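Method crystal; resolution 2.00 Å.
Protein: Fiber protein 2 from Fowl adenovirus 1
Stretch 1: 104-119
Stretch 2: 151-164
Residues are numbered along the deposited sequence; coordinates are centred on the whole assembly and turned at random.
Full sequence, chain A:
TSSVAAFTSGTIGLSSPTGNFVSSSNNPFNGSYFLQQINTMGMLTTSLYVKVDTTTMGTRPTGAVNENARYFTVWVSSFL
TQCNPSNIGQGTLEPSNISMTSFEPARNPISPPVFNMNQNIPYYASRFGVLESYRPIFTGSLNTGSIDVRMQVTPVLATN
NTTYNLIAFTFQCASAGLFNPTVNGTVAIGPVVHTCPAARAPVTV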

# COMPACT_ATOMS: atom_id res chain seq x y z
N GLU A 104 -1.97 3.83 -19.02
CA GLU A 104 -0.83 4.71 -19.01
C GLU A 104 -0.83 5.48 -17.69
O GLU A 104 -1.83 6.10 -17.35
CB GLU A 104 -0.90 5.71 -20.15
CG GLU A 104 0.34 6.58 -20.29
CD GLU A 104 0.16 7.73 -21.30
OE1 GLU A 104 -0.84 7.71 -22.08
OE2 GLU A 104 1.04 8.62 -21.31
N PRO A 105 0.29 5.44 -16.97
CA PRO A 105 0.39 6.25 -15.75
C PRO A 105 0.58 7.73 -16.08
O PRO A 105 1.20 8.07 -17.11
CB PRO A 105 1.63 5.68 -15.09
CG PRO A 105 2.49 5.22 -16.26
CD PRO A 105 1.51 4.66 -17.22
N ALA A 106 0.06 8.60 -15.23
CA ALA A 106 0.26 10.04 -15.40
C ALA A 106 1.73 10.39 -15.34
O ALA A 106 2.54 9.69 -14.75
CB ALA A 106 -0.56 10.85 -14.34
N ARG A 107 2.08 11.50 -15.98
CA ARG A 107 3.43 12.05 -15.91
C ARG A 107 3.74 12.19 -14.43
O ARG A 107 2.88 12.64 -13.68
CB ARG A 107 3.46 13.44 -16.57
CG ARG A 107 4.85 14.08 -16.81
CD ARG A 107 4.75 15.65 -17.02
NE ARG A 107 5.30 16.39 -15.85
CZ ARG A 107 4.70 17.38 -15.19
NH1 ARG A 107 3.50 17.84 -15.53
NH2 ARG A 107 5.31 17.94 -14.16
N ASN A 108 4.95 11.83 -14.05
CA ASN A 108 5.43 11.94 -12.68
C ASN A 108 6.02 13.34 -12.42
O ASN A 108 7.12 13.66 -12.89
CB ASN A 108 6.46 10.83 -12.43
CG ASN A 108 6.88 10.75 -10.98
OD1 ASN A 108 6.42 11.54 -10.15
ND2 ASN A 108 7.73 9.78 -10.66
N PRO A 109 5.31 14.17 -11.66
CA PRO A 109 5.77 15.54 -11.48
C PRO A 109 7.02 15.75 -10.61
O PRO A 109 7.57 16.85 -10.60
CB PRO A 109 4.56 16.22 -10.88
CG PRO A 109 3.89 15.16 -10.13
CD PRO A 109 4.08 13.91 -10.91
N ILE A 110 7.51 14.73 -9.92
CA ILE A 110 8.76 14.88 -9.21
C ILE A 110 9.94 14.79 -10.19
O ILE A 110 11.06 15.13 -9.82
CB ILE A 110 8.90 13.88 -8.01
CG1 ILE A 110 9.30 12.49 -8.47
CG2 ILE A 110 7.59 13.85 -7.17
CD1 ILE A 110 9.64 11.53 -7.34
N SER A 111 9.67 14.40 -11.44
CA SER A 111 10.65 14.51 -12.57
C SER A 111 11.90 13.69 -12.33
O SER A 111 13.00 14.23 -12.25
CB SER A 111 11.04 15.97 -12.87
OG SER A 111 9.91 16.70 -13.30
N PRO A 112 11.72 12.37 -12.22
CA PRO A 112 12.87 11.47 -12.03
C PRO A 112 13.76 11.43 -13.29
O PRO A 112 13.34 11.89 -14.34
CB PRO A 112 12.23 10.12 -11.82
CG PRO A 112 10.87 10.24 -12.47
CD PRO A 112 10.45 11.65 -12.29
N PRO A 113 14.99 10.91 -13.18
CA PRO A 113 15.84 10.76 -14.39
C PRO A 113 15.21 9.96 -15.54
O PRO A 113 14.52 8.96 -15.32
CB PRO A 113 17.09 10.06 -13.85
CG PRO A 113 17.17 10.53 -12.43
CD PRO A 113 15.72 10.50 -11.96
N VAL A 114 15.38 10.46 -16.77
CA VAL A 114 14.87 9.78 -17.95
C VAL A 114 15.62 8.46 -18.14
O VAL A 114 16.83 8.39 -17.90
CB VAL A 114 14.99 10.67 -19.25
CG1 VAL A 114 16.32 11.33 -19.29
CG2 VAL A 114 14.81 9.83 -20.53
N PHE A 115 14.90 7.43 -18.55
CA PHE A 115 15.52 6.20 -19.01
C PHE A 115 15.75 6.33 -20.53
O PHE A 115 14.82 6.25 -21.32
CB PHE A 115 14.65 4.99 -18.67
CG PHE A 115 15.17 3.67 -19.20
CD1 PHE A 115 16.50 3.37 -19.18
CD2 PHE A 115 14.29 2.72 -19.68
CE1 PHE A 115 16.96 2.15 -19.66
CE2 PHE A 115 14.76 1.49 -20.16
CZ PHE A 115 16.09 1.22 -20.14
N ASN A 116 17.01 6.56 -20.91
CA ASN A 116 17.34 6.78 -22.32
C ASN A 116 17.66 5.46 -23.02
O ASN A 116 18.75 4.90 -22.86
CB ASN A 116 18.49 7.77 -22.48
CG ASN A 116 18.53 8.43 -23.87
OD1 ASN A 116 17.97 7.91 -24.83
ND2 ASN A 116 19.17 9.59 -23.96
N MET A 117 16.69 4.97 -23.78
CA MET A 117 16.86 3.74 -24.55
C MET A 117 17.82 3.88 -25.75
O MET A 117 18.18 2.87 -26.37
CB MET A 117 15.51 3.27 -25.07
CG MET A 117 14.59 2.85 -23.97
SD MET A 117 13.16 2.08 -24.67
CE MET A 117 13.84 0.46 -25.10
N ASN A 118 18.22 5.11 -26.08
CA ASN A 118 19.15 5.37 -27.17
C ASN A 118 20.61 5.15 -26.80
O ASN A 118 21.47 5.24 -27.67
CB ASN A 118 19.00 6.82 -27.66
CG ASN A 118 17.67 7.06 -28.31
OD1 ASN A 118 17.34 6.40 -29.29
ND2 ASN A 118 16.90 8.01 -27.79
N GLN A 119 20.93 4.91 -25.53
CA GLN A 119 22.34 4.76 -25.18
C GLN A 119 22.68 3.33 -24.83
O GLN A 119 23.78 3.05 -24.35
CB GLN A 119 22.78 5.75 -24.08
CG GLN A 119 21.95 5.73 -22.83
CD GLN A 119 22.37 6.79 -21.82
OE1 GLN A 119 22.84 7.88 -22.18
NE2 GLN A 119 22.18 6.47 -20.53
N MET A 151 9.24 1.50 -6.58
CA MET A 151 8.32 1.68 -7.69
C MET A 151 8.27 3.17 -8.10
O MET A 151 8.02 4.05 -7.27
CB MET A 151 6.95 1.14 -7.31
CG MET A 151 6.97 -0.31 -6.81
SD MET A 151 5.50 -0.69 -5.86
CE MET A 151 6.09 -2.04 -4.86
N GLN A 152 8.55 3.42 -9.39
CA GLN A 152 8.77 4.76 -9.89
C GLN A 152 8.21 4.91 -11.31
O GLN A 152 8.71 4.28 -12.26
CB GLN A 152 10.26 5.09 -9.87
CG GLN A 152 10.63 6.52 -10.32
CD GLN A 152 12.09 6.61 -10.68
OE1 GLN A 152 12.97 6.61 -9.82
NE2 GLN A 152 12.38 6.65 -11.98
N VAL A 153 7.16 5.71 -11.45
CA VAL A 153 6.72 6.12 -12.79
C VAL A 153 7.83 7.00 -13.40
O VAL A 153 8.30 7.95 -12.78
CB VAL A 153 5.40 6.85 -12.75
CG1 VAL A 153 5.08 7.49 -14.11
CG2 VAL A 153 4.31 5.90 -12.32
N THR A 154 8.25 6.65 -14.61
CA THR A 154 9.48 7.19 -15.19
C THR A 154 9.26 7.52 -16.67
O THR A 154 8.63 6.73 -17.38
CB THR A 154 10.62 6.13 -15.13
OG1 THR A 154 10.74 5.61 -13.79
CG2 THR A 154 11.90 6.72 -15.58
N PRO A 155 9.75 8.67 -17.14
CA PRO A 155 9.74 8.94 -18.59
C PRO A 155 10.82 8.15 -19.33
O PRO A 155 11.97 8.24 -18.97
CB PRO A 155 10.03 10.44 -18.69
CG PRO A 155 10.59 10.84 -17.39
CD PRO A 155 10.33 9.76 -16.36
N VAL A 156 10.44 7.40 -20.36
CA VAL A 156 11.41 6.57 -21.10
C VAL A 156 11.63 7.15 -22.52
O VAL A 156 10.69 7.26 -23.29
CB VAL A 156 10.94 5.11 -21.19
CG1 VAL A 156 12.01 4.24 -21.83
CG2 VAL A 156 10.58 4.57 -19.79
N LEU A 157 12.87 7.53 -22.83
CA LEU A 157 13.16 8.11 -24.14
C LEU A 157 13.42 6.97 -25.14
O LEU A 157 14.45 6.30 -25.08
CB LEU A 157 14.33 9.10 -24.09
CG LEU A 157 14.57 9.97 -25.34
CD1 LEU A 157 13.42 10.92 -25.66
CD2 LEU A 157 15.88 10.72 -25.19
N ALA A 158 12.42 6.73 -25.98
CA ALA A 158 12.47 5.73 -27.03
C ALA A 158 13.44 6.15 -28.15
O ALA A 158 13.93 7.30 -28.17
CB ALA A 158 11.07 5.52 -27.59
N THR A 159 13.70 5.24 -29.09
CA THR A 159 14.61 5.54 -30.21
C THR A 159 14.03 6.58 -31.16
O THR A 159 14.79 7.29 -31.81
CB THR A 159 15.06 4.28 -30.97
OG1 THR A 159 13.92 3.49 -31.32
CG2 THR A 159 15.99 3.46 -30.11
N ASN A 160 12.70 6.70 -31.20
CA ASN A 160 12.00 7.77 -31.93
C ASN A 160 12.08 9.19 -31.33
O ASN A 160 11.35 10.10 -31.76
CB ASN A 160 10.53 7.39 -32.14
CG ASN A 160 9.70 7.53 -30.87
OD1 ASN A 160 10.22 7.90 -29.81
ND2 ASN A 160 8.40 7.24 -30.98
N ASN A 161 12.92 9.36 -30.31
CA ASN A 161 13.15 10.66 -29.64
C ASN A 161 11.95 11.24 -28.88
O ASN A 161 11.96 12.41 -28.50
CB ASN A 161 13.76 11.67 -30.61
CG ASN A 161 15.21 11.35 -30.92
OD1 ASN A 161 15.81 10.49 -30.28
ND2 ASN A 161 15.78 12.06 -31.89
N THR A 162 10.96 10.41 -28.64
CA THR A 162 9.84 10.77 -27.81
C THR A 162 9.89 9.98 -26.47
O THR A 162 10.37 8.86 -26.37
CB THR A 162 8.50 10.59 -28.57
OG1 THR A 162 8.22 11.80 -29.29
CG2 THR A 162 7.34 10.27 -27.66
N THR A 163 9.40 10.64 -25.44
CA THR A 163 9.38 10.11 -24.07
C THR A 163 8.01 9.49 -23.84
O THR A 163 6.99 10.03 -24.25
CB THR A 163 9.76 11.28 -23.13
OG1 THR A 163 10.98 11.01 -22.44
CG2 THR A 163 8.65 11.69 -22.28
N TYR A 164 7.99 8.28 -23.27
CA TYR A 164 6.77 7.61 -22.83
C TYR A 164 6.86 7.31 -21.31
O TYR A 164 7.91 6.92 -20.78
CB TYR A 164 6.59 6.26 -23.55
CG TYR A 164 6.52 6.33 -25.05
CD1 TYR A 164 5.31 6.11 -25.72
CD2 TYR A 164 7.66 6.57 -25.81
CE1 TYR A 164 5.24 6.15 -27.12
CE2 TYR A 164 7.61 6.62 -27.22
CZ TYR A 164 6.39 6.42 -27.87
OH TYR A 164 6.32 6.46 -29.25

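How does the loop at the start of stretch 1 grip the other strand? Pro105 packs on Val153, its CB 3.9 Å from Val153 CG2, while the carbonyl of Ala106 touches it, Ala106 O lying 3.4 Å from Val153 CG1. Asn108, its chi1 in t, points toward the strand and donates from ND2 to Val153 O at 2.9 Å, nearly straight at 167°. An amide suits this buried place because it can donate to a backbone carbonyl.

What do the prolines add? The turn from Asn108 to Ser111 leads to Pro112, whose CG lies 4.0 Å from Pro155 CD. Both rings offer apolar CH2 surface, and neither proline has a backbone N-H needing a partner.

Where does the contact become a sheet? Phe115 and Asn116 run parallel to Val156 and Leu157. Phe115 N donates to Pro155 O (3.1 Å), Leu157 N to Phe115 O (2.8 Å) and Met117 N to Leu157 O (2.9 Å). Phe115 and Val156 share one face, apolar side chains suited to burial, Phe115 CD2 3.5 Å from Val156 CG1; on the other, Asn116 OD1 lies 3.5 Å from Leu157 CD2.

How does the contact end? Asn118 ND2 donates to Ala158 O at 3.1 Å, while Asn118 N donates to Asn116 OD1 at 3.1 Å, bracing the backbone from Asn116 to Asn118.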